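Side-chain contacts in peptidase M16 inactive domain family protein (Pseudomonas fluorescens, PDB 3GWB), which belongs to the M16 peptidase family, generally assigned metal binding and hydrolase activity, but carries the domain type termed inactive, leaving its own activity uncertain: residues A[17-20]-A[21-25]; A[258-261]-A[262-265]; A[394-397]-A[398-401]. All coordinates share one frame; numbering follows the deposited sequence.

Interaction 1. Residues A[17-20]-A[21-25]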
ATOM      1  N   TRP A  17       3.870  23.930 -23.933  1.00 13.75           N
ATOM      2  CA  TRP A  17       4.900  24.148 -24.937  1.00 14.38           C
ATOM      3  C   TRP A  17       5.599  22.816 -25.137  1.00 15.07           C
ATOM      4  O   TRP A  17       5.274  21.837 -24.458  1.00 13.81           O
ATOM      5  CB  TRP A  17       5.892  25.230 -24.476  1.00 14.06           C
ATOM      6  CG  TRP A  17       6.709  24.901 -23.242  1.00 15.60           C
ATOM      7  CD1 TRP A  17       7.934  24.290 -23.201  1.00 16.47           C
ATOM      8  CD2 TRP A  17       6.366  25.192 -21.876  1.00 14.64           C
ATOM      9  NE1 TRP A  17       8.375  24.192 -21.900  1.00 14.32           N
ATOM     10  CE2 TRP A  17       7.435  24.740 -21.070  1.00 13.53           C
ATOM     11  CE3 TRP A  17       5.264  25.801 -21.260  1.00 12.16           C
ATOM     12  CZ2 TRP A  17       7.425  24.868 -19.674  1.00 13.28           C
ATOM     13  CZ3 TRP A  17       5.259  25.927 -19.872  1.00 11.93           C
ATOM     14  CH2 TRP A  17       6.332  25.468 -19.098  1.00  9.78           C
ATOM     15  N   SER A  18       6.529  22.767 -26.086  1.00 13.33           N
ATOM     16  CA  SER A  18       7.273  21.549 -26.350  1.00 14.41           C
ATOM     17  C   SER A  18       8.759  21.825 -26.192  1.00 13.53           C
ATOM     18  O   SER A  18       9.200  22.965 -26.334  1.00 11.63           O
ATOM     19  CB  SER A  18       6.988  21.049 -27.769  1.00 17.22           C
ATOM     20  OG  SER A  18       5.633  20.650 -27.892  1.00 21.84           O
ATOM     21  N   THR A  19       9.529  20.790 -25.881  1.00  9.86           N
ATOM     22  CA  THR A  19      10.976  20.955 -25.741  1.00 11.90           C
ATOM     23  C   THR A  19      11.608  20.684 -27.106  1.00 13.10           C
ATOM     24  O   THR A  19      10.929  20.246 -28.040  1.00 12.33           O
ATOM     25  CB  THR A  19      11.576  19.946 -24.742  1.00 11.00           C
ATOM     26  OG1 THR A  19      11.381  18.617 -25.244  1.00 11.78           O
ATOM     27  CG2 THR A  19      10.921  20.089 -23.367  1.00 12.46           C
ATOM     28  N   ALA A  20      12.908  20.927 -27.219  1.00 14.67           N
ATOM     29  CA  ALA A  20      13.614  20.702 -28.480  1.00 14.87           C
ATOM     30  C   ALA A  20      13.590  19.236 -28.908  1.00 16.36           C
ATOM     31  O   ALA A  20      13.847  18.935 -30.075  1.00 18.47           O
ATOM     32  CB  ALA A  20      15.058  21.190 -28.368  1.00 15.21           C
ATOM     33  N   GLU A  21      13.291  18.325 -27.974  1.00 15.68           N
ATOM     34  CA  GLU A  21      13.226  16.891 -28.282  1.00 17.88           C
ATOM     35  C   GLU A  21      11.826  16.452 -28.671  1.00 17.33           C
ATOM     36  O   GLU A  21      11.599  15.279 -28.959  1.00 18.62           O
ATOM     37  CB  GLU A  21      13.652  16.030 -27.088  1.00 19.68           C
ATOM     38  CG  GLU A  21      15.120  16.019 -26.771  1.00 22.14           C
ATOM     39  CD  GLU A  21      15.605  17.368 -26.322  1.00 26.89           C
ATOM     40  OE1 GLU A  21      14.835  18.062 -25.621  1.00 29.27           O
ATOM     41  OE2 GLU A  21      16.751  17.729 -26.660  1.00 30.61           O
ATOM     42  N   GLY A  22      10.882  17.384 -28.659  1.00 17.74           N
ATOM     43  CA  GLY A  22       9.519  17.046 -29.017  1.00 17.47           C
ATOM     44  C   GLY A  22       8.659  16.600 -27.844  1.00 17.42           C
ATOM     45  O   GLY A  22       7.571  16.062 -28.041  1.00 18.30           O
ATOM     46  N   ALA A  23       9.138  16.807 -26.622  1.00 15.64           N
ATOM     47  CA  ALA A  23       8.356  16.421 -25.451  1.00 14.30           C
ATOM     48  C   ALA A  23       7.257  17.455 -25.180  1.00 15.46           C
ATOM     49  O   ALA A  23       7.486  18.665 -25.258  1.00 16.36           O
ATOM     50  CB  ALA A  23       9.267  16.282 -24.221  1.00  9.79           C
ATOM     51  N   LYS A  24       6.061  16.977 -24.861  1.00 14.01           N
ATOM     52  CA  LYS A  24       4.957  17.876 -24.565  1.00 13.75           C
ATOM     53  C   LYS A  24       5.055  18.302 -23.101  1.00 10.10           C
ATOM     54  O   LYS A  24       5.138  17.457 -22.215  1.00 10.47           O
ATOM     55  CB  LYS A  24       3.625  17.163 -24.791  1.00 16.22           C
ATOM     56  CG  LYS A  24       3.486  16.516 -26.152  1.00 21.33           C
ATOM     57  CD  LYS A  24       2.190  15.709 -26.252  1.00 24.70           C
ATOM     58  CE  LYS A  24       0.964  16.604 -26.130  1.00 27.47           C
ATOM     59  NZ  LYS A  24       0.940  17.620 -27.216  1.00 30.80           N
ATOM     60  N   VAL A  25       5.054  19.604 -22.853  1.00  7.97           N
ATOM     61  CA  VAL A  25       5.126  20.129 -21.491  1.00  8.77           C
ATOM     62  C   VAL A  25       3.838  20.861 -21.079  1.00  8.41           C
ATOM     63  O   VAL A  25       3.304  21.674 -21.839  1.00  7.68           O
ATOM     64  CB  VAL A  25       6.302  21.134 -21.337  1.00  9.92           C
ATOM     65  CG1 VAL A  25       6.419  21.577 -19.889  1.00  7.87           C
ATOM     66  CG2 VAL A  25       7.605  20.513 -21.808  1.00  9.05           C
TER
HETATM   67  O   HOH W   1       5.359  17.935 -29.252  1.00 29.61           O
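W17 and V25 face each other as an antiparallel hydrogen-bonded pair and exchange two backbone bonds. The tighter of them runs from V25 N to W17 O (2.8 Å); the other returns from W17 N to V25 O. S18 and K24 form the neighbouring non-hydrogen-bonded pair, and S18 CA brings its hydrogen to A23 O as a CA-H...O contact of 3.1 Å. Nearer the bend, T19 N donates to A23 O, and G22 N reaches T19 O at 2.9 Å, closing a type I turn from T19 to G22.

These bonds define a beta hairpin with a G1 bulge, joining strand 15-18 to strand 24-29 at the edge of a mixed sheet, where 15-18 is the outermost strand. G22 takes the bulge position at phi 90°, a backbone conformation in which a CB would collide with the carbonyl oxygen of E21.

Among the side-chain polar contacts, T19 OG1 dominates. With chi1 at 63°, the hydroxyl lies between the backbone N and the carbonyl carbon of its own residue, and there it accepts from A23 N (3.2 Å) and, weakly, from E21 N. S218 OG of helix 207-220 is hydrogen-bonded to this hydroxyl and also to E21 OE1, tying the bend to that helix. On the S18 side, a water links S18 OG with G22 O.

The apolar contacts gather on the face bearing W17 and V25. V25 CB stands over the five-membered ring of W17, 3.8 Å from its centroid and 13° off the normal, a CH-pi contact. V25 CG1 covers the same indole further out, 3.4 Å from W17 CZ2, while V25 CG2 turns toward the bend and meets T19 CG2 at 3.7 Å. Helix 207-220 packs here too, R207 and E211 against W17 and A214 against V25.

Interaction 2. Residues A[258-261]-A[262-265]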
ATOM      1  N   GLY A 258     -15.629  -0.299 -23.136  1.00 21.97           N
ATOM      2  CA  GLY A 258     -16.141   0.993 -22.730  1.00 22.18           C
ATOM      3  C   GLY A 258     -15.718   2.042 -23.735  1.00 22.29           C
ATOM      4  O   GLY A 258     -15.698   1.787 -24.939  1.00 23.57           O
ATOM      5  N   ILE A 259     -15.363   3.224 -23.246  1.00 20.32           N
ATOM      6  CA  ILE A 259     -14.940   4.304 -24.125  1.00 20.89           C
ATOM      7  C   ILE A 259     -13.436   4.527 -24.032  1.00 20.65           C
ATOM      8  O   ILE A 259     -12.775   3.988 -23.145  1.00 18.43           O
ATOM      9  CB  ILE A 259     -15.628   5.630 -23.743  1.00 21.09           C
ATOM     10  CG1 ILE A 259     -15.327   5.952 -22.275  1.00 21.41           C
ATOM     11  CG2 ILE A 259     -17.129   5.529 -23.976  1.00 20.62           C
ATOM     12  CD1 ILE A 259     -15.569   7.400 -21.900  1.00 25.25           C
ATOM     13  N   ASP A 260     -12.899   5.305 -24.967  1.00 21.33           N
ATOM     14  CA  ASP A 260     -11.486   5.646 -24.926  1.00 23.63           C
ATOM     15  C   ASP A 260     -11.468   6.982 -24.182  1.00 24.08           C
ATOM     16  O   ASP A 260     -12.480   7.683 -24.139  1.00 21.30           O
ATOM     17  CB  ASP A 260     -10.880   5.773 -26.333  1.00 27.86           C
ATOM     18  CG  ASP A 260     -11.707   6.633 -27.258  1.00 32.19           C
ATOM     19  OD1 ASP A 260     -12.151   7.719 -26.832  1.00 35.59           O
ATOM     20  OD2 ASP A 260     -11.903   6.223 -28.423  1.00 35.23           O
ATOM     21  N   ARG A 261     -10.329   7.320 -23.590  1.00 25.00           N
ATOM     22  CA  ARG A 261     -10.194   8.526 -22.783  1.00 25.18           C
ATOM     23  C   ARG A 261     -10.616   9.866 -23.382  1.00 25.51           C
ATOM     24  O   ARG A 261     -11.142  10.722 -22.664  1.00 26.15           O
ATOM     25  CB  ARG A 261      -8.760   8.639 -22.258  1.00 25.14           C
ATOM     26  CG  ARG A 261      -8.562   9.755 -21.239  1.00 26.23           C
ATOM     27  CD  ARG A 261      -9.308   9.474 -19.940  1.00 27.09           C
ATOM     28  NE  ARG A 261      -9.215  10.572 -18.978  1.00 24.49           N
ATOM     29  CZ  ARG A 261      -9.858  11.733 -19.094  1.00 27.40           C
ATOM     30  NH1 ARG A 261     -10.648  11.956 -20.135  1.00 25.35           N
ATOM     31  NH2 ARG A 261      -9.727  12.669 -18.157  1.00 25.17           N
ATOM     32  N   ASP A 262     -10.401  10.071 -24.677  1.00 24.67           N
ATOM     33  CA  ASP A 262     -10.775  11.353 -25.261  1.00 25.77           C
ATOM     34  C   ASP A 262     -12.179  11.412 -25.859  1.00 27.13           C
ATOM     35  O   ASP A 262     -12.507  12.356 -26.582  1.00 26.84           O
ATOM     36  CB  ASP A 262      -9.754  11.769 -26.321  1.00 28.40           C
ATOM     37  CG  ASP A 262      -9.723  10.824 -27.501  1.00 31.02           C
ATOM     38  OD1 ASP A 262     -10.536   9.871 -27.529  1.00 29.11           O
ATOM     39  OD2 ASP A 262      -8.883  11.040 -28.402  1.00 31.58           O
ATOM     40  N   ASP A 263     -13.004  10.412 -25.561  1.00 27.13           N
ATOM     41  CA  ASP A 263     -14.372  10.384 -26.072  1.00 25.80           C
ATOM     42  C   ASP A 263     -15.132  11.560 -25.461  1.00 24.80           C
ATOM     43  O   ASP A 263     -15.036  11.813 -24.260  1.00 25.58           O
ATOM     44  CB  ASP A 263     -15.051   9.068 -25.699  1.00 26.75           C
ATOM     45  CG  ASP A 263     -16.355   8.855 -26.444  1.00 28.13           C
ATOM     46  OD1 ASP A 263     -17.335   9.581 -26.168  1.00 28.24           O
ATOM     47  OD2 ASP A 263     -16.396   7.962 -27.316  1.00 29.04           O
ATOM     48  N   PRO A 264     -15.904  12.289 -26.282  1.00 24.69           N
ATOM     49  CA  PRO A 264     -16.685  13.450 -25.840  1.00 24.30           C
ATOM     50  C   PRO A 264     -17.705  13.188 -24.735  1.00 23.89           C
ATOM     51  O   PRO A 264     -17.985  14.074 -23.927  1.00 23.12           O
ATOM     52  CB  PRO A 264     -17.341  13.931 -27.131  1.00 25.07           C
ATOM     53  CG  PRO A 264     -17.547  12.669 -27.877  1.00 25.72           C
ATOM     54  CD  PRO A 264     -16.223  11.961 -27.682  1.00 24.56           C
ATOM     55  N   ASP A 265     -18.262  11.980 -24.698  1.00 21.85           N
ATOM     56  CA  ASP A 265     -19.250  11.633 -23.675  1.00 22.88           C
ATOM     57  C   ASP A 265     -18.630  11.243 -22.340  1.00 20.40           C
ATOM     58  O   ASP A 265     -19.322  10.750 -21.454  1.00 19.86           O
ATOM     59  CB  ASP A 265     -20.139  10.482 -24.148  1.00 23.55           C
ATOM     60  CG  ASP A 265     -20.989  10.857 -25.334  1.00 26.91           C
ATOM     61  OD1 ASP A 265     -21.321  12.056 -25.462  1.00 27.12           O
ATOM     62  OD2 ASP A 265     -21.333   9.953 -26.125  1.00 29.08           O
TER
HETATM   63  O   HOH W   2     -14.975   5.597 -27.015  1.00 30.67           O
HETATM   64  O   HOH W   3     -12.747  13.154 -22.981  1.00 24.74           O
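D260 and D262 bring their carboxylates together within a type I turn from D260 to D263, in the loop between strand 249-257 and helix 266-277. Their planes stand nearly perpendicular, 82° apart, yet D260 OD1 lies only 2.8 Å from D262 OD1. Two acceptors this close would probably raise the proton affinity of one of the pair. The turn itself is closed by the backbone, D263 N donating to D260 O at 3.1 Å.

D263 points its CB back into the bend, 3.4 Å from D260 OD1 and 4.0 Å from I259 CB, whose side chain it crosses at about a right angle. I259 also packs on Y266 and V269 of the following helix. With an alanine in place of D260, Q232 NE2 would probably lose its weak acceptor OD2, and a gap would be likely to open beside D263 CB where OD1 now packs.

The D263 carboxylate is held at both oxygens. A water spans D263 OD2 and D260 N. Because CG is anti to the backbone N (chi1 -168°), OD1 lies forward along the chain and forms an Asx turn, its anti lone pair accepting from D265 N at 3.0 Å.

Interaction 3. Residues A[394-397]-A[398-401]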
ATOM      1  N   GLU A 394     -23.947  20.446 -15.676  1.00 31.87           N
ATOM      2  CA  GLU A 394     -25.050  20.773 -16.574  1.00 31.79           C
ATOM      3  C   GLU A 394     -25.785  19.600 -17.221  1.00 30.23           C
ATOM      4  O   GLU A 394     -26.806  19.793 -17.891  1.00 28.67           O
ATOM      5  CB  GLU A 394     -24.552  21.732 -17.657  1.00 33.59           C
ATOM      6  CG  GLU A 394     -24.384  23.157 -17.148  1.00 37.73           C
ATOM      7  CD  GLU A 394     -23.721  24.078 -18.154  1.00 40.62           C
ATOM      8  OE1 GLU A 394     -24.047  23.987 -19.359  1.00 41.13           O
ATOM      9  OE2 GLU A 394     -22.882  24.906 -17.732  1.00 41.60           O
ATOM     10  N   LEU A 395     -25.277  18.388 -17.022  1.00 27.83           N
ATOM     11  CA  LEU A 395     -25.905  17.206 -17.604  1.00 25.88           C
ATOM     12  C   LEU A 395     -27.335  16.985 -17.118  1.00 24.53           C
ATOM     13  O   LEU A 395     -27.663  17.263 -15.964  1.00 24.45           O
ATOM     14  CB  LEU A 395     -25.073  15.961 -17.289  1.00 24.75           C
ATOM     15  CG  LEU A 395     -23.711  15.899 -17.975  1.00 25.14           C
ATOM     16  CD1 LEU A 395     -22.900  14.744 -17.412  1.00 26.71           C
ATOM     17  CD2 LEU A 395     -23.915  15.745 -19.481  1.00 24.71           C
ATOM     18  N   THR A 396     -28.180  16.483 -18.012  1.00 22.59           N
ATOM     19  CA  THR A 396     -29.570  16.195 -17.680  1.00 20.01           C
ATOM     20  C   THR A 396     -29.761  14.678 -17.638  1.00 20.01           C
ATOM     21  O   THR A 396     -28.940  13.924 -18.160  1.00 16.93           O
ATOM     22  CB  THR A 396     -30.541  16.780 -18.729  1.00 19.95           C
ATOM     23  OG1 THR A 396     -30.236  16.235 -20.019  1.00 19.19           O
ATOM     24  CG2 THR A 396     -30.427  18.298 -18.788  1.00 20.65           C
ATOM     25  N   VAL A 397     -30.842  14.232 -17.007  1.00 21.08           N
ATOM     26  CA  VAL A 397     -31.129  12.805 -16.918  1.00 21.43           C
ATOM     27  C   VAL A 397     -31.191  12.191 -18.314  1.00 22.08           C
ATOM     28  O   VAL A 397     -30.740  11.062 -18.532  1.00 21.31           O
ATOM     29  CB  VAL A 397     -32.467  12.558 -16.195  1.00 22.16           C
ATOM     30  CG1 VAL A 397     -32.864  11.093 -16.317  1.00 23.32           C
ATOM     31  CG2 VAL A 397     -32.338  12.952 -14.735  1.00 22.08           C
ATOM     32  N   GLU A 398     -31.747  12.945 -19.259  1.00 22.59           N
ATOM     33  CA  GLU A 398     -31.876  12.491 -20.635  1.00 23.62           C
ATOM     34  C   GLU A 398     -30.511  12.320 -21.301  1.00 21.81           C
ATOM     35  O   GLU A 398     -30.286  11.347 -22.015  1.00 22.86           O
ATOM     36  CB  GLU A 398     -32.732  13.480 -21.441  1.00 26.71           C
ATOM     37  CG  GLU A 398     -32.059  14.826 -21.708  1.00 34.93           C
ATOM     38  CD  GLU A 398     -33.014  15.883 -22.255  1.00 38.27           C
ATOM     39  OE1 GLU A 398     -33.725  15.604 -23.249  1.00 39.99           O
ATOM     40  OE2 GLU A 398     -33.047  16.998 -21.690  1.00 38.69           O
ATOM     41  N   GLN A 399     -29.602  13.265 -21.067  1.00 20.53           N
ATOM     42  CA  GLN A 399     -28.265  13.207 -21.654  1.00 19.06           C
ATOM     43  C   GLN A 399     -27.443  12.061 -21.080  1.00 18.14           C
ATOM     44  O   GLN A 399     -26.689  11.413 -21.798  1.00 19.59           O
ATOM     45  CB  GLN A 399     -27.519  14.521 -21.425  1.00 20.38           C
ATOM     46  CG  GLN A 399     -28.173  15.729 -22.077  1.00 24.85           C
ATOM     47  CD  GLN A 399     -27.465  17.019 -21.723  1.00 25.44           C
ATOM     48  OE1 GLN A 399     -27.235  17.311 -20.551  1.00 26.65           O
ATOM     49  NE2 GLN A 399     -27.113  17.798 -22.736  1.00 28.47           N
ATOM     50  N   VAL A 400     -27.572  11.823 -19.780  1.00 16.16           N
ATOM     51  CA  VAL A 400     -26.842  10.732 -19.154  1.00 15.57           C
ATOM     52  C   VAL A 400     -27.390   9.408 -19.689  1.00 16.26           C
ATOM     53  O   VAL A 400     -26.630   8.531 -20.099  1.00 16.62           O
ATOM     54  CB  VAL A 400     -26.982  10.784 -17.619  1.00 14.79           C
ATOM     55  CG1 VAL A 400     -26.402   9.512 -16.987  1.00 17.11           C
ATOM     56  CG2 VAL A 400     -26.269  12.020 -17.083  1.00 14.03           C
ATOM     57  N   LYS A 401     -28.711   9.264 -19.703  1.00 15.68           N
ATOM     58  CA  LYS A 401     -29.318   8.035 -20.207  1.00 16.14           C
ATOM     59  C   LYS A 401     -28.902   7.754 -21.654  1.00 15.77           C
ATOM     60  O   LYS A 401     -28.613   6.610 -22.019  1.00 15.07           O
ATOM     61  CB  LYS A 401     -30.846   8.120 -20.109  1.00 15.85           C
ATOM     62  CG  LYS A 401     -31.591   6.960 -20.758  1.00 16.86           C
ATOM     63  CD  LYS A 401     -33.095   7.146 -20.632  1.00 20.05           C
ATOM     64  CE  LYS A 401     -33.867   6.047 -21.345  1.00 22.44           C
ATOM     65  NZ  LYS A 401     -33.738   6.119 -22.829  1.00 22.55           N
TER
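Q399 folds its side chain back over T396, a worked case of the capping box that begins a helix. Its CB sits 3.6 Å from T396 O. CG, anti to the carbonyl carbon of Q399 (chi1 -62°), carries the chain toward the T396 hydroxyl, and CD passes the same group before the amide arrives at the T396 backbone. At the tip, OE1 takes the hydrogen of T396 N at 2.8 Å, using a lone pair in the carbonyl plane, and also touches L395 CD2 at 3.8 Å. T396, the N-cap, reciprocates: its OG1 accepts from Q399 N at 3.2 Å, although the hydroxyl is modelled too close to E398 for its place to be sure. Behind the box the first helical bonds are in place, V400 N to T396 O (3.0 Å) and K401 N to V397 O.

L395 CB meets V400 CG2 at 4.1 Å, bridging the cap from the residue before it to the fourth residue after it, as in a hydrophobic staple. Around this start of helix 397-407, L395 rests on A268 and L271 of helix 266-277, while V397 and V400 lean on L347 of helix 344-356, whose K351 NZ is hydrogen-bonded to L395 O.

The three contacts treat the same problem, reversing or starting a chain segment, with different chemistry. Interaction 1 is partly buried and belongs to the mixed sheet that contains strands 15-18 and 24-29, its centre 38 Å from that of interaction 3; there strand pairing and an aromatic face do the work. Interactions 2 and 3 lie closer, centres 16 Å apart without touching, and share two helices: the 258-265 loop leads into helix 266-277 and packs on H407 of helix 397-407, whose other end interaction 3 begins. Interaction 2, also partly buried, gathers carboxylates and waters, and its N-cap D265 makes no side-chain capping bond. Interaction 3, at the surface, caps its helix with neutral side chains.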